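PDB 6A7H: RTX toxin from Vibrio vulnificus CMCP6, which probably inactivates the host small GTPases Ras and Rap1 by acting on them as a specific endopeptidase. Local coordinates for residues E46-I51 / Q69-V74; F105-E110 / G118-M123; E129-A134 / Q401-G406; A162-W167 / Q208-F213; G332-G337 / D427-V432. All coordinates share one frame; numbering follows the deposited sequence.

Interaction 1 of 5, residues E46-I51 / Q69-V74; sequences ELNKKI and QLKEQV
Asn48 and Lys71 mark the closest passage of two antiparallel helices, their CA atoms 5.7 Å apart, where the segment axes cross at -153° and approach to 9.9 Å. Beside this pair, aliphatic groups make up much of the contact. Leu47 sends its CD2 branch between two partners, reaching Val74 CG2 at 4.0 Å and Leu70 CD2 slightly farther off. The Ile51 CD1 methyl lies against Lys71 CB at 3.9 Å. The lysine follows the interface by its stem alone: with CG anti to the backbone N (chi1 166°) its extended chain leads away, and NZ bonds to Asn52 OD1. Asn48 and Val74 approach from opposite directions, Asn48 OD1 being 3.7 Å from Val74 CG1. This oxygen is buried without any modelled polar partner, whereas ND2 bonds weakly to Thr75 OG1. Leu47 also rests on Ile25 and Leu29 of helix 20-34, giving an antiparallel helix pair with a third helix against it, consistent with the four-helix bundle of membrane localization domains, this region's assigned family.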
# COMPACT_ATOMS: atom_id res chain seq x y z
N GLU A 46 -19.65 -10.45 10.37
CA GLU A 46 -20.54 -9.32 10.14
C GLU A 46 -21.95 -9.63 10.68
O GLU A 46 -22.65 -8.73 11.15
CB GLU A 46 -20.59 -8.97 8.64
CG GLU A 46 -21.72 -8.01 8.22
CD GLU A 46 -21.56 -6.58 8.76
OE1 GLU A 46 -20.41 -6.12 8.93
OE2 GLU A 46 -22.60 -5.92 8.99
N LEU A 47 -22.35 -10.90 10.64
CA LEU A 47 -23.63 -11.25 11.27
C LEU A 47 -23.56 -10.95 12.76
O LEU A 47 -24.50 -10.37 13.34
CB LEU A 47 -23.98 -12.72 11.04
CG LEU A 47 -25.20 -13.23 11.81
CD1 LEU A 47 -26.51 -12.62 11.25
CD2 LEU A 47 -25.24 -14.77 11.86
N ASN A 48 -22.44 -11.33 13.39
CA ASN A 48 -22.27 -11.12 14.82
C ASN A 48 -22.24 -9.64 15.16
O ASN A 48 -22.83 -9.22 16.15
CB ASN A 48 -20.99 -11.81 15.31
CG ASN A 48 -21.21 -13.30 15.59
OD1 ASN A 48 -22.27 -13.85 15.31
ND2 ASN A 48 -20.20 -13.94 16.17
N LYS A 49 -21.59 -8.85 14.31
CA LYS A 49 -21.49 -7.42 14.53
C LYS A 49 -22.86 -6.77 14.42
O LYS A 49 -23.17 -5.84 15.17
CB LYS A 49 -20.53 -6.77 13.53
CG LYS A 49 -20.37 -5.26 13.68
CD LYS A 49 -19.25 -4.74 12.77
CE LYS A 49 -19.14 -3.24 12.78
NZ LYS A 49 -20.30 -2.56 12.15
N LYS A 50 -23.68 -7.27 13.50
CA LYS A 50 -25.05 -6.77 13.37
C LYS A 50 -25.90 -7.14 14.59
O LYS A 50 -26.72 -6.34 15.04
CB LYS A 50 -25.71 -7.30 12.10
CG LYS A 50 -25.37 -6.53 10.82
CD LYS A 50 -26.26 -7.00 9.68
CE LYS A 50 -26.23 -6.07 8.48
NZ LYS A 50 -24.97 -6.22 7.71
N ILE A 51 -25.70 -8.34 15.12
CA ILE A 51 -26.46 -8.75 16.30
C ILE A 51 -26.13 -7.88 17.52
O ILE A 51 -27.03 -7.40 18.21
CB ILE A 51 -26.21 -10.22 16.66
CG1 ILE A 51 -26.83 -11.14 15.60
CG2 ILE A 51 -26.78 -10.52 18.05
CD1 ILE A 51 -26.47 -12.61 15.77
N GLN A 69 -28.21 -16.41 21.28
CA GLN A 69 -27.91 -17.82 21.06
C GLN A 69 -27.32 -18.08 19.66
O GLN A 69 -26.34 -18.81 19.51
CB GLN A 69 -29.18 -18.64 21.26
CG GLN A 69 -29.03 -20.08 20.88
CD GLN A 69 -30.33 -20.83 21.02
OE1 GLN A 69 -31.09 -20.97 20.06
NE2 GLN A 69 -30.60 -21.31 22.22
N LEU A 70 -27.92 -17.47 18.64
CA LEU A 70 -27.40 -17.54 17.29
C LEU A 70 -25.95 -17.07 17.27
O LEU A 70 -25.09 -17.68 16.65
CB LEU A 70 -28.25 -16.70 16.33
CG LEU A 70 -27.83 -16.71 14.85
CD1 LEU A 70 -27.88 -18.14 14.30
CD2 LEU A 70 -28.71 -15.77 14.01
N LYS A 71 -25.68 -15.98 17.99
CA LYS A 71 -24.34 -15.41 18.02
C LYS A 71 -23.34 -16.38 18.68
O LYS A 71 -22.19 -16.49 18.24
CB LYS A 71 -24.37 -14.06 18.75
CG LYS A 71 -23.02 -13.53 19.16
CD LYS A 71 -23.16 -12.29 20.03
CE LYS A 71 -21.90 -12.10 20.87
NZ LYS A 71 -21.66 -10.67 21.21
N GLU A 72 -23.78 -17.10 19.72
CA GLU A 72 -22.90 -18.05 20.39
C GLU A 72 -22.66 -19.28 19.52
O GLU A 72 -21.54 -19.80 19.49
CB GLU A 72 -23.48 -18.47 21.76
CG GLU A 72 -24.16 -17.33 22.50
CD GLU A 72 -24.69 -17.71 23.89
OE1 GLU A 72 -25.85 -18.17 23.99
OE2 GLU A 72 -23.95 -17.50 24.88
N GLN A 73 -23.68 -19.73 18.80
CA GLN A 73 -23.55 -20.89 17.93
C GLN A 73 -22.56 -20.60 16.81
O GLN A 73 -21.72 -21.43 16.47
CB GLN A 73 -24.90 -21.31 17.35
CG GLN A 73 -25.83 -21.96 18.37
CD GLN A 73 -27.28 -21.91 17.94
OE1 GLN A 73 -27.62 -21.32 16.92
NE2 GLN A 73 -28.14 -22.51 18.74
N VAL A 74 -22.65 -19.39 16.27
CA VAL A 74 -21.75 -18.97 15.21
C VAL A 74 -20.32 -18.91 15.73
O VAL A 74 -19.40 -19.47 15.13
CB VAL A 74 -22.17 -17.61 14.63
CG1 VAL A 74 -21.05 -17.01 13.73
CG2 VAL A 74 -23.46 -17.80 13.86

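Interaction 2 of 5, residues F105-E110 / G118-M123; sequences FMVAIE and GLTDMM
Thr120 OG1 comes within 3.4 Å of Ala108 CA, and this polar atom is enclosed from several directions. Val107 CG1 lies 3.7 Å from the same oxygen, while its hydrogen-bonding partner is Glu111 OE1, one turn beyond the valine. Because Thr120 OG1 stands beside its own backbone N and anti to the carbonyl carbon (chi1 -61°), the hydroxyl points across to the neighbouring helix. The CG2 methyl of the same residue then covers Ala108 CB at 4.0 Å. Glu111 has a second task: its OE2 accepts from the backbone N of Gly118, the N-cap residue of helix 119-129, so one carboxylate fastens the start of that helix in two places.

Next to this polar cluster, Val107 spreads its two methyls over different partners. CG1 meets Leu119 CG at 3.8 Å, the two side chains crossing at about a right angle. CG2 instead touches Met123 SD at 3.7 Å; the bend at chi3 (66°) brings Met123 CE to the same methyl as well. Beyond the interface Leu119 and Met123 continue onto Tyr258 and Met251 of helix 240-263. With helix segments 160° from parallel, axes approaching to 9.3 Å and a short connection, this is a helical hairpin, with Glu111 near the turn hydrogen-bonded to the first turn of the second helix.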
# COMPACT_ATOMS: atom_id res chain seq x y z
N PHE A 105 -8.26 -14.64 10.25
CA PHE A 105 -8.82 -15.94 10.57
C PHE A 105 -8.29 -17.01 9.63
O PHE A 105 -7.91 -18.10 10.08
CB PHE A 105 -10.35 -15.86 10.51
CG PHE A 105 -11.07 -17.10 11.00
CD1 PHE A 105 -11.39 -18.13 10.12
CD2 PHE A 105 -11.48 -17.20 12.33
CE1 PHE A 105 -12.09 -19.25 10.55
CE2 PHE A 105 -12.18 -18.32 12.77
CZ PHE A 105 -12.48 -19.35 11.88
N MET A 106 -8.25 -16.71 8.33
CA MET A 106 -7.77 -17.68 7.34
C MET A 106 -6.31 -18.01 7.62
O MET A 106 -5.89 -19.17 7.46
CB MET A 106 -7.91 -17.16 5.90
CG MET A 106 -9.31 -16.73 5.52
SD MET A 106 -10.58 -17.97 5.89
CE MET A 106 -10.28 -19.19 4.62
N VAL A 107 -5.55 -17.00 8.04
CA VAL A 107 -4.16 -17.22 8.41
C VAL A 107 -4.07 -18.10 9.66
O VAL A 107 -3.23 -19.00 9.71
CB VAL A 107 -3.44 -15.88 8.62
CG1 VAL A 107 -2.10 -16.05 9.32
CG2 VAL A 107 -3.25 -15.20 7.26
N ALA A 108 -4.96 -17.88 10.63
CA ALA A 108 -4.95 -18.66 11.87
C ALA A 108 -5.33 -20.14 11.63
O ALA A 108 -4.87 -21.03 12.33
CB ALA A 108 -5.91 -18.02 12.91
N ILE A 109 -6.18 -20.37 10.63
CA ILE A 109 -6.52 -21.72 10.22
C ILE A 109 -5.23 -22.44 9.83
O ILE A 109 -4.93 -23.54 10.30
CB ILE A 109 -7.53 -21.72 9.07
CG1 ILE A 109 -8.91 -21.36 9.60
CG2 ILE A 109 -7.60 -23.09 8.35
CD1 ILE A 109 -9.97 -21.29 8.52
N GLU A 110 -4.44 -21.78 8.99
CA GLU A 110 -3.16 -22.35 8.57
C GLU A 110 -2.19 -22.51 9.73
O GLU A 110 -1.44 -23.48 9.78
CB GLU A 110 -2.51 -21.48 7.48
CG GLU A 110 -3.19 -21.58 6.11
CD GLU A 110 -2.60 -20.62 5.07
OE1 GLU A 110 -2.94 -20.76 3.88
OE2 GLU A 110 -1.80 -19.72 5.45
N GLY A 118 3.41 -17.79 14.45
CA GLY A 118 3.69 -16.42 14.88
C GLY A 118 3.06 -15.35 14.00
O GLY A 118 2.84 -14.22 14.45
N LEU A 119 2.76 -15.69 12.75
CA LEU A 119 2.17 -14.74 11.81
C LEU A 119 0.82 -14.19 12.32
O LEU A 119 0.57 -12.99 12.23
CB LEU A 119 2.00 -15.39 10.43
CG LEU A 119 1.41 -14.51 9.33
CD1 LEU A 119 2.14 -13.16 9.28
CD2 LEU A 119 1.51 -15.22 7.99
N THR A 120 -0.01 -15.05 12.87
CA THR A 120 -1.30 -14.61 13.38
C THR A 120 -1.17 -13.50 14.43
O THR A 120 -1.82 -12.45 14.31
CB THR A 120 -2.09 -15.80 13.96
OG1 THR A 120 -2.32 -16.77 12.93
CG2 THR A 120 -3.43 -15.34 14.52
N ASP A 121 -0.31 -13.71 15.42
CA ASP A 121 -0.08 -12.72 16.47
C ASP A 121 0.48 -11.42 15.89
O ASP A 121 0.17 -10.31 16.37
CB ASP A 121 0.86 -13.26 17.56
CG ASP A 121 0.17 -14.22 18.51
OD1 ASP A 121 -1.08 -14.22 18.55
OD2 ASP A 121 0.88 -14.97 19.22
N MET A 122 1.30 -11.56 14.86
CA MET A 122 1.87 -10.42 14.19
C MET A 122 0.77 -9.61 13.47
O MET A 122 0.75 -8.39 13.56
CB MET A 122 2.94 -10.86 13.20
CG MET A 122 3.52 -9.73 12.37
SD MET A 122 4.90 -10.35 11.39
CE MET A 122 5.44 -8.87 10.53
N MET A 123 -0.14 -10.30 12.79
CA MET A 123 -1.23 -9.61 12.10
C MET A 123 -2.17 -8.92 13.08
O MET A 123 -2.59 -7.77 12.86
CB MET A 123 -2.00 -10.59 11.21
CG MET A 123 -1.24 -10.88 9.93
SD MET A 123 -1.96 -12.13 8.83
CE MET A 123 -3.48 -11.38 8.30

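Interaction 3 of 5, residues E129-A134 / Q401-G406; sequences EDPYLA and QGTEHG
An Asx turn begins at Asp130, whose side chain packs along His405: Asp130 OD1 accepts from Tyr132 N at 3.0 Å, the donor lying above the carboxylate plane. The carboxylate and imidazole planes are only 14° apart, and Asp130 CG sits 3.7 Å from His405 CB. Backbone atoms of Glu129 and Asp130 cover one face, Asp130 N standing 4.0 Å above the ring plane, over its centre. Glu129 CB approaches His405 CE1 at 3.6 Å. The ring's rotation is held in part by a 2.9 Å hydrogen bond between Thr403 OG1 and His405 ND1. That hydroxyl also lies 3.6 Å from Pro131 CD, and Pro131 CG touches CB of the poorly ordered Gln401. A water bridges Tyr132 OH (3.2 Å) and Gln401 OE1 (2.6 Å), which also bonds to Ser228 OG. Asp130 OD2 forms a salt bridge with Arg250, Trp126 meets the His405 ring edge-to-face and Tyr132 rests on Met231, so the loop that follows helix 119-129 contacts helices 240-263 and 229-237 and the segment leading into helix 405-422.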
# COMPACT_ATOMS: atom_id res chain seq x y z
N GLU A 129 -2.36 -1.69 16.21
CA GLU A 129 -1.40 -0.62 16.43
C GLU A 129 -1.13 0.23 15.19
O GLU A 129 -0.67 1.36 15.31
CB GLU A 129 -0.11 -1.22 16.97
CG GLU A 129 -0.29 -1.99 18.26
CD GLU A 129 0.98 -2.69 18.70
OE1 GLU A 129 1.98 -2.65 17.95
OE2 GLU A 129 0.99 -3.28 19.80
N ASP A 130 -1.40 -0.31 14.01
CA ASP A 130 -1.21 0.46 12.78
C ASP A 130 -2.43 1.33 12.53
O ASP A 130 -3.51 0.81 12.27
CB ASP A 130 -0.93 -0.48 11.59
CG ASP A 130 -0.77 0.27 10.25
OD1 ASP A 130 -0.84 1.53 10.23
OD2 ASP A 130 -0.57 -0.40 9.21
N PRO A 131 -2.26 2.66 12.56
CA PRO A 131 -3.42 3.56 12.37
C PRO A 131 -4.17 3.32 11.07
O PRO A 131 -5.36 3.60 11.03
CB PRO A 131 -2.78 4.96 12.39
CG PRO A 131 -1.52 4.78 13.20
CD PRO A 131 -1.01 3.42 12.78
N TYR A 132 -3.52 2.78 10.06
CA TYR A 132 -4.19 2.57 8.77
C TYR A 132 -5.08 1.33 8.74
O TYR A 132 -5.86 1.14 7.80
CB TYR A 132 -3.16 2.52 7.64
CG TYR A 132 -2.80 3.92 7.17
CD1 TYR A 132 -1.77 4.64 7.78
CD2 TYR A 132 -3.53 4.55 6.17
CE1 TYR A 132 -1.47 5.94 7.38
CE2 TYR A 132 -3.24 5.84 5.76
CZ TYR A 132 -2.21 6.53 6.37
OH TYR A 132 -1.93 7.81 5.96
N LEU A 133 -5.01 0.51 9.79
CA LEU A 133 -5.88 -0.67 9.90
C LEU A 133 -7.03 -0.44 10.87
O LEU A 133 -7.87 -1.33 11.06
CB LEU A 133 -5.08 -1.89 10.34
CG LEU A 133 -4.14 -2.41 9.25
CD1 LEU A 133 -3.20 -3.46 9.83
CD2 LEU A 133 -4.93 -2.96 8.05
N ALA A 134 -7.05 0.73 11.50
CA ALA A 134 -8.17 1.18 12.31
C ALA A 134 -9.45 1.21 11.48
O ALA A 134 -9.38 1.27 10.26
CB ALA A 134 -7.87 2.57 12.89
N GLN A 401 1.42 8.24 10.32
CA GLN A 401 0.66 8.68 11.51
C GLN A 401 1.25 8.40 12.91
O GLN A 401 0.52 8.03 13.82
CB GLN A 401 -0.77 8.11 11.57
CG GLN A 401 -1.74 9.22 11.96
CD GLN A 401 -2.36 9.83 10.70
OE1 GLN A 401 -1.85 10.79 10.14
NE2 GLN A 401 -3.62 9.35 10.36
N GLY A 402 2.53 8.68 13.15
CA GLY A 402 3.05 8.54 14.51
C GLY A 402 3.46 7.14 14.96
O GLY A 402 3.69 6.93 16.16
N THR A 403 3.56 6.18 14.04
CA THR A 403 4.11 4.87 14.39
C THR A 403 5.08 4.32 13.35
O THR A 403 5.26 4.88 12.27
CB THR A 403 3.01 3.78 14.63
OG1 THR A 403 2.55 3.26 13.37
CG2 THR A 403 1.82 4.34 15.44
N GLU A 404 5.68 3.18 13.69
CA GLU A 404 6.70 2.50 12.90
C GLU A 404 6.11 1.68 11.74
O GLU A 404 6.83 1.20 10.84
CB GLU A 404 7.48 1.59 13.84
CG GLU A 404 8.97 1.49 13.66
CD GLU A 404 9.56 0.46 14.62
OE1 GLU A 404 9.93 -0.64 14.16
OE2 GLU A 404 9.61 0.75 15.83
N HIS A 405 4.80 1.50 11.76
CA HIS A 405 4.20 0.58 10.81
C HIS A 405 4.27 1.09 9.37
O HIS A 405 4.38 0.28 8.43
CB HIS A 405 2.76 0.28 11.22
CG HIS A 405 2.65 -0.36 12.57
ND1 HIS A 405 2.76 0.35 13.74
CD2 HIS A 405 2.49 -1.66 12.93
CE1 HIS A 405 2.65 -0.47 14.77
NE2 HIS A 405 2.49 -1.70 14.30
N GLY A 406 4.21 2.40 9.19
CA GLY A 406 4.27 2.96 7.85
C GLY A 406 5.63 2.70 7.22
O GLY A 406 5.75 2.38 6.05
O HOH W 1 -1.20 10.46 7.63

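Interaction 4 of 5, residues A162-W167 / Q208-F213; sequences ADFKQW and QMAFYF
Trp167 and Phe213 lie almost in parallel planes, 15° apart, yet meet rim to rim and do not stack. Trp167 CD1 approaches Phe213 CE2 at 3.7 Å, and neither ring lies over the other. Their faces are taken by other groups. Met209 CB sits over the indole, 3.5 Å from the centroid of the five-membered ring and 15° off its normal, a CH-pi contact. CG follows CB along the indole, and bends at chi2 and chi3 bring CE back near NE1 and set the sulfur obliquely in a longer Met-aromatic contact. Gln166 NE2 lies above the opposite indole face.

Phe213 is similarly sandwiched: Asp163 CB stands 3.4 Å from its centroid, only 6° from the normal, while Tyr212 CD2 covers the other face. Phe164, with CG anti to the backbone N, presents its edge instead. Near its ring plane CD1 meets Ala210 O at 3.3 Å, and CE1 touches Ala210 CB at 4.1 Å. Ala210, small, lies where helices 161-173 and 205-221 come close, consistent with nearly antiparallel segment axes that approach to 8.4 Å. Both helices belong to the region assigned to the Pasteurella multocida toxin C2 family.

No hydrogen bond crosses this interface. Cohesion probably rests largely on dispersion and on C-H groups set over aromatic faces, perhaps helped by the electropositive edge of Phe164 against the carbonyl oxygen.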
# COMPACT_ATOMS: atom_id res chain seq x y z
N ALA A 162 -16.27 25.18 -6.44
CA ALA A 162 -15.95 26.08 -7.55
C ALA A 162 -14.43 26.20 -7.79
O ALA A 162 -13.98 26.12 -8.92
CB ALA A 162 -16.58 27.48 -7.31
N ASP A 163 -13.66 26.36 -6.72
CA ASP A 163 -12.20 26.41 -6.85
C ASP A 163 -11.63 25.08 -7.34
O ASP A 163 -10.81 25.02 -8.26
CB ASP A 163 -11.54 26.77 -5.51
CG ASP A 163 -11.69 28.26 -5.16
OD1 ASP A 163 -11.57 29.10 -6.07
OD2 ASP A 163 -11.92 28.58 -3.98
N PHE A 164 -12.05 24.01 -6.69
CA PHE A 164 -11.58 22.71 -7.10
C PHE A 164 -11.88 22.49 -8.59
O PHE A 164 -11.00 22.06 -9.33
CB PHE A 164 -12.21 21.58 -6.28
CG PHE A 164 -11.68 20.25 -6.66
CD1 PHE A 164 -10.51 19.78 -6.09
CD2 PHE A 164 -12.30 19.51 -7.66
CE1 PHE A 164 -10.00 18.56 -6.49
CE2 PHE A 164 -11.78 18.29 -8.05
CZ PHE A 164 -10.64 17.81 -7.47
N LYS A 165 -13.10 22.81 -9.01
CA LYS A 165 -13.51 22.63 -10.41
C LYS A 165 -12.63 23.40 -11.39
O LYS A 165 -12.21 22.86 -12.43
CB LYS A 165 -14.96 23.08 -10.60
CG LYS A 165 -15.39 23.25 -12.04
CD LYS A 165 -16.79 23.81 -12.12
CE LYS A 165 -17.36 23.66 -13.51
NZ LYS A 165 -18.53 24.56 -13.71
N GLN A 166 -12.37 24.66 -11.08
CA GLN A 166 -11.53 25.49 -11.92
C GLN A 166 -10.15 24.88 -12.13
O GLN A 166 -9.66 24.80 -13.25
CB GLN A 166 -11.37 26.87 -11.32
CG GLN A 166 -10.34 27.72 -12.03
CD GLN A 166 -10.03 28.99 -11.26
OE1 GLN A 166 -10.93 29.68 -10.79
NE2 GLN A 166 -8.74 29.29 -11.11
N TRP A 167 -9.53 24.42 -11.05
CA TRP A 167 -8.16 23.95 -11.13
C TRP A 167 -8.10 22.54 -11.67
O TRP A 167 -7.08 22.12 -12.21
CB TRP A 167 -7.47 24.07 -9.77
CG TRP A 167 -7.14 25.50 -9.47
CD1 TRP A 167 -7.74 26.31 -8.56
CD2 TRP A 167 -6.15 26.31 -10.14
NE1 TRP A 167 -7.17 27.56 -8.59
CE2 TRP A 167 -6.20 27.59 -9.55
CE3 TRP A 167 -5.23 26.06 -11.16
CZ2 TRP A 167 -5.36 28.64 -9.97
CZ3 TRP A 167 -4.40 27.10 -11.57
CH2 TRP A 167 -4.47 28.37 -10.98
N GLN A 208 -1.34 21.08 -8.02
CA GLN A 208 -1.05 21.55 -6.68
C GLN A 208 -2.22 22.33 -6.10
O GLN A 208 -2.57 22.17 -4.92
CB GLN A 208 0.21 22.42 -6.65
CG GLN A 208 0.56 22.85 -5.24
CD GLN A 208 2.01 23.23 -5.06
OE1 GLN A 208 2.51 24.20 -5.65
NE2 GLN A 208 2.72 22.44 -4.23
N MET A 209 -2.84 23.16 -6.93
CA MET A 209 -3.99 23.96 -6.49
C MET A 209 -5.21 23.07 -6.25
O MET A 209 -5.89 23.21 -5.24
CB MET A 209 -4.32 25.06 -7.52
CG MET A 209 -3.29 26.17 -7.63
SD MET A 209 -2.96 27.06 -6.08
CE MET A 209 -4.32 28.23 -6.02
N ALA A 210 -5.50 22.18 -7.19
CA ALA A 210 -6.63 21.27 -7.04
C ALA A 210 -6.46 20.44 -5.77
O ALA A 210 -7.39 20.28 -4.98
CB ALA A 210 -6.78 20.35 -8.28
N PHE A 211 -5.26 19.89 -5.59
CA PHE A 211 -4.91 19.14 -4.39
C PHE A 211 -5.12 19.96 -3.12
O PHE A 211 -5.61 19.45 -2.12
CB PHE A 211 -3.45 18.67 -4.48
CG PHE A 211 -3.13 17.54 -3.56
CD1 PHE A 211 -4.14 16.73 -3.07
CD2 PHE A 211 -1.83 17.29 -3.16
CE1 PHE A 211 -3.86 15.69 -2.21
CE2 PHE A 211 -1.54 16.25 -2.30
CZ PHE A 211 -2.57 15.44 -1.82
N TYR A 212 -4.77 21.24 -3.17
CA TYR A 212 -4.92 22.11 -2.00
C TYR A 212 -6.39 22.22 -1.58
O TYR A 212 -6.69 22.16 -0.38
CB TYR A 212 -4.35 23.52 -2.27
CG TYR A 212 -4.80 24.50 -1.22
CD1 TYR A 212 -4.12 24.62 -0.01
CD2 TYR A 212 -5.93 25.30 -1.41
CE1 TYR A 212 -4.55 25.50 0.98
CE2 TYR A 212 -6.37 26.18 -0.43
CZ TYR A 212 -5.67 26.28 0.76
OH TYR A 212 -6.09 27.15 1.72
N PHE A 213 -7.29 22.40 -2.54
CA PHE A 213 -8.71 22.56 -2.22
C PHE A 213 -9.35 21.22 -1.80
O PHE A 213 -10.22 21.20 -0.92
CB PHE A 213 -9.46 23.19 -3.39
CG PHE A 213 -9.10 24.63 -3.62
CD1 PHE A 213 -9.51 25.61 -2.72
CD2 PHE A 213 -8.33 25.00 -4.70
CE1 PHE A 213 -9.17 26.96 -2.92
CE2 PHE A 213 -7.98 26.33 -4.91
CZ PHE A 213 -8.40 27.31 -4.02

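Interaction 5 of 5, residues G332-G337 / D427-V432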
# COMPACT_ATOMS: atom_id res chain seq x y z
N GLY A 332 26.34 -5.20 -19.81
CA GLY A 332 25.16 -6.05 -19.79
C GLY A 332 23.93 -5.48 -19.12
O GLY A 332 22.91 -6.16 -19.00
N VAL A 333 24.00 -4.23 -18.67
CA VAL A 333 22.86 -3.61 -17.99
C VAL A 333 21.75 -3.29 -18.99
O VAL A 333 22.01 -2.69 -20.03
CB VAL A 333 23.29 -2.32 -17.24
CG1 VAL A 333 22.09 -1.61 -16.61
CG2 VAL A 333 24.34 -2.65 -16.19
N THR A 334 20.53 -3.70 -18.69
CA THR A 334 19.43 -3.44 -19.62
C THR A 334 18.26 -2.78 -18.92
O THR A 334 17.25 -2.47 -19.55
CB THR A 334 18.94 -4.74 -20.30
OG1 THR A 334 18.46 -5.64 -19.29
CG2 THR A 334 20.06 -5.41 -21.10
N VAL A 335 18.41 -2.57 -17.62
CA VAL A 335 17.35 -2.02 -16.80
C VAL A 335 17.89 -1.00 -15.81
O VAL A 335 18.89 -1.24 -15.11
CB VAL A 335 16.61 -3.13 -16.04
CG1 VAL A 335 15.75 -2.54 -14.92
CG2 VAL A 335 15.77 -3.98 -17.00
N ILE A 336 17.21 0.14 -15.74
CA ILE A 336 17.51 1.19 -14.76
C ILE A 336 16.35 1.37 -13.78
O ILE A 336 15.22 1.62 -14.18
CB ILE A 336 17.81 2.50 -15.46
CG1 ILE A 336 19.11 2.39 -16.27
CG2 ILE A 336 17.90 3.62 -14.44
CD1 ILE A 336 19.19 3.34 -17.47
N GLY A 337 16.62 1.23 -12.49
CA GLY A 337 15.56 1.32 -11.52
C GLY A 337 15.62 2.59 -10.69
O GLY A 337 16.69 3.00 -10.22
N ASP A 427 18.67 -14.28 -18.63
CA ASP A 427 20.06 -14.61 -18.36
C ASP A 427 20.99 -13.63 -19.08
O ASP A 427 20.89 -13.43 -20.29
CB ASP A 427 20.37 -16.06 -18.78
CG ASP A 427 21.75 -16.53 -18.30
OD1 ASP A 427 22.11 -16.28 -17.13
OD2 ASP A 427 22.47 -17.17 -19.10
N GLY A 428 21.89 -13.02 -18.31
CA GLY A 428 22.87 -12.10 -18.86
C GLY A 428 22.50 -10.64 -18.64
O GLY A 428 23.36 -9.77 -18.74
N GLU A 429 21.23 -10.38 -18.35
CA GLU A 429 20.77 -9.00 -18.22
C GLU A 429 20.93 -8.52 -16.79
O GLU A 429 20.51 -9.18 -15.85
CB GLU A 429 19.30 -8.87 -18.64
CG GLU A 429 19.09 -9.03 -20.15
CD GLU A 429 17.75 -8.48 -20.63
OE1 GLU A 429 16.94 -8.02 -19.80
OE2 GLU A 429 17.52 -8.51 -21.86
N LYS A 430 21.55 -7.35 -16.64
CA LYS A 430 21.75 -6.77 -15.32
C LYS A 430 21.01 -5.45 -15.15
O LYS A 430 20.52 -4.85 -16.11
CB LYS A 430 23.24 -6.58 -15.07
CG LYS A 430 24.05 -7.78 -15.55
CD LYS A 430 25.15 -8.16 -14.59
CE LYS A 430 25.60 -9.59 -14.86
NZ LYS A 430 26.63 -10.01 -13.91
N PHE A 431 20.92 -5.00 -13.90
CA PHE A 431 20.26 -3.74 -13.58
C PHE A 431 21.16 -2.81 -12.79
O PHE A 431 22.17 -3.24 -12.20
CB PHE A 431 18.96 -3.99 -12.80
CG PHE A 431 19.16 -4.67 -11.46
CD1 PHE A 431 19.47 -3.93 -10.32
CD2 PHE A 431 19.04 -6.05 -11.34
CE1 PHE A 431 19.65 -4.56 -9.08
CE2 PHE A 431 19.22 -6.69 -10.10
CZ PHE A 431 19.52 -5.94 -8.97
N VAL A 432 20.79 -1.54 -12.80
CA VAL A 432 21.34 -0.56 -11.89
C VAL A 432 20.12 0.13 -11.27
O VAL A 432 19.24 0.64 -11.97
CB VAL A 432 22.27 0.45 -12.60
CG1 VAL A 432 21.58 1.10 -13.78
CG2 VAL A 432 22.78 1.51 -11.62
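Val432 CG1 sits between Ile336 and Val333 on one face of a parallel beta sheet, 3.7 Å from Ile336 CG1 and 4.0 Å from Val333 CG1. Its chi1 of 54° places this methyl between the backbone N and the carbonyl carbon, turned to the neighbouring strand, where Ile336 and Val432 lie side by side. Helix 316-323 covers this patch through Val321. On the other face Val335 CB meets Phe431 CB at 4.1 Å, and both residues rest on Leu422 of helix 405-422. The two strands, 333-338 and 430-436, are the inner pair of a four-stranded parallel sheet with helices against both faces, an alpha/beta arrangement.

Farther out, the backbone bonds tie the strands together. Gly337 N donates to Val432 O at 2.7 Å, and Val432 N to Val335 O. Toward the other end a beta bulge shifts the register by one residue, so that Lys430 O receives Thr334 N at 2.8 Å and, weakly, Val335 N. Lys430 N closes the strand start on Gly332 O; Gly332 itself completes a Schellman motif ending the preceding helix. The lysine ammonium turns away to Arg302 O and Leu299 O. At the polar margin the side chains of Thr334 and Glu429 cross at about a right angle, and Thr334 OG1 donates a weak 2.9 Å hydrogen bond to Glu429 OE1.

How the interactions relate
The five contacts trace a path from the N-terminal helices to the C-terminal alpha/beta part. Interactions 1 and 2, with centres 22 Å apart, each join two helices on the same side of the chain's centre. Interaction 3 follows closely, its nearest atoms about 5 Å from interaction 2, and joins the end of helix 119-129 to a segment 267 residues apart at the closest ends. Interaction 4 falls within that long excursion and lies about 29 Å from interaction 3 between centres. Helix 405-422 runs from interaction 3, and its Leu422 touches Val335 and Phe431 of interaction 5, linking the two across 36 Å between centres. Interactions 1 and 5 are 56 Å apart between centres, on opposite sides of the chain's centre.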